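Local structure of outer membrane porin protein 32 (Delftia acidovorans, 2FGQ) at residues 63-66 and 67-70. The protein forms anion-selective channels, as a homotrimer, across the bacterial outer membrane, here with malate bound in the pore. Numbering follows the deposited sequence.
With CA (calcium ion), chain C.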
loop_
_atom_site.group_PDB
_atom_site.type_symbol
_atom_site.label_atom_id
_atom_site.label_comp_id
_atom_site.label_asym_id
_atom_site.label_seq_id
_atom_site.Cartn_x
_atom_site.Cartn_y
_atom_site.Cartn_z
ATOM N N GLY A 63 -7.890 7.923 -7.920
ATOM C CA GLY A 63 -7.478 9.304 -7.760
ATOM C C GLY A 63 -8.457 10.132 -6.976
ATOM O O GLY A 63 -8.064 11.114 -6.361
ATOM N N ASP A 64 -9.714 9.742 -6.920
ATOM C CA ASP A 64 -10.698 10.518 -6.161
ATOM C C ASP A 64 -10.537 10.439 -4.639
ATOM O O ASP A 64 -10.949 11.358 -3.943
ATOM C CB ASP A 64 -12.134 10.196 -6.582
ATOM C CG ASP A 64 -12.519 8.729 -6.394
ATOM O OD1 ASP A 64 -11.660 7.805 -6.353
ATOM O OD2 ASP A 64 -13.746 8.467 -6.225
ATOM N N ASP A 65 -9.917 9.371 -4.140
ATOM C CA ASP A 65 -9.704 9.203 -2.715
ATOM C C ASP A 65 -8.300 8.829 -2.291
ATOM O O ASP A 65 -8.087 8.486 -1.134
ATOM C CB ASP A 65 -10.768 8.325 -2.073
ATOM C CG ASP A 65 -10.585 6.856 -2.341
ATOM O OD1 ASP A 65 -9.549 6.402 -2.867
ATOM O OD2 ASP A 65 -11.468 6.062 -1.963
ATOM N N GLY A 66 -7.334 8.984 -3.195
ATOM C CA GLY A 66 -5.951 8.703 -2.842
ATOM C C GLY A 66 -5.684 7.287 -2.428
ATOM O O GLY A 66 -4.850 7.062 -1.579
ATOM N N ASN A 67 -6.400 6.340 -3.029
ATOM C CA ASN A 67 -6.251 4.932 -2.655
ATOM C C ASN A 67 -6.452 4.781 -1.143
ATOM O O ASN A 67 -5.666 4.142 -0.440
ATOM C CB ASN A 67 -4.907 4.343 -3.090
ATOM C CG ASN A 67 -4.866 3.958 -4.532
ATOM O OD1 ASN A 67 -4.891 4.824 -5.399
ATOM N ND2 ASN A 67 -4.838 2.627 -4.800
ATOM N N ALA A 68 -7.547 5.325 -0.647
ATOM C CA ALA A 68 -7.834 5.345 0.788
ATOM C C ALA A 68 -7.825 3.951 1.433
ATOM O O ALA A 68 -7.405 3.802 2.597
ATOM C CB ALA A 68 -9.155 6.018 1.049
ATOM N N SER A 69 -8.206 2.936 0.674
ATOM C CA SER A 69 -8.209 1.582 1.267
ATOM C C SER A 69 -6.882 0.830 1.110
ATOM O O SER A 69 -6.768 -0.335 1.531
ATOM C CB SER A 69 -9.373 0.747 0.761
ATOM O OG SER A 69 -9.213 0.495 -0.579
ATOM N N GLY A 70 -5.885 1.491 0.549
ATOM C CA GLY A 70 -4.518 1.024 0.546
ATOM C C GLY A 70 -4.140 0.467 -0.795
ATOM O O GLY A 70 -4.895 -0.351 -1.331
HETATM CA CA CA C . -15.753 9.664 -5.690
HETATM O O HOH W 1 -15.405 8.224 -3.722
#
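Asp65 reaches forward along the chain to Ala68, and the contact has one clear hydrogen bond, from Ala68 N to Asp65 OD1 at 3.2 Å. It is longish but nearly straight, with an N-H...O angle of 171°. The amide does not lie in the carboxylate plane; it meets OD1 from above, 67° out of it. With chi1 at 77°, Asp65 CG sits between its own backbone N and carbonyl carbon, a torsion that brings OD1 within bonding distance of Ala68 N. With the carboxylate removed, as in an alanine here, Ala68 N is likely to lose its side-chain acceptor and the bend part of its hold.

Van der Waals contact is slight: the Ala68 methyl, CB, rests 3.8 Å from Asp65 CG and 3.5 Å from Asp65 O. The backbone supplies the curvature, because Gly66 and Asn67 both have positive phi, and a type I beta turn starts at Asn67 itself, closed by Gly70 N to Asn67 O at 2.8 Å. Asn67 turns its amide back to the end of strand 51-60 and the residues just after it, its OD1 accepting from Phe62 N and its ND2 donating to Glu60 O.

Metal coordination is separate: Asp64 OD2 binds calcium at 2.4 Å, as does a water. Leu29 O and Gly309 O of this chain, with Asn136 and Glu158 of a neighbouring subunit, share the ion. Short local bonds thus probably hold the bend, while calcium and hydrogen bonds, including Gly63 O with Ser77 OG of that subunit, join the subunits, consistent with the latching loop L2 of trimeric porins.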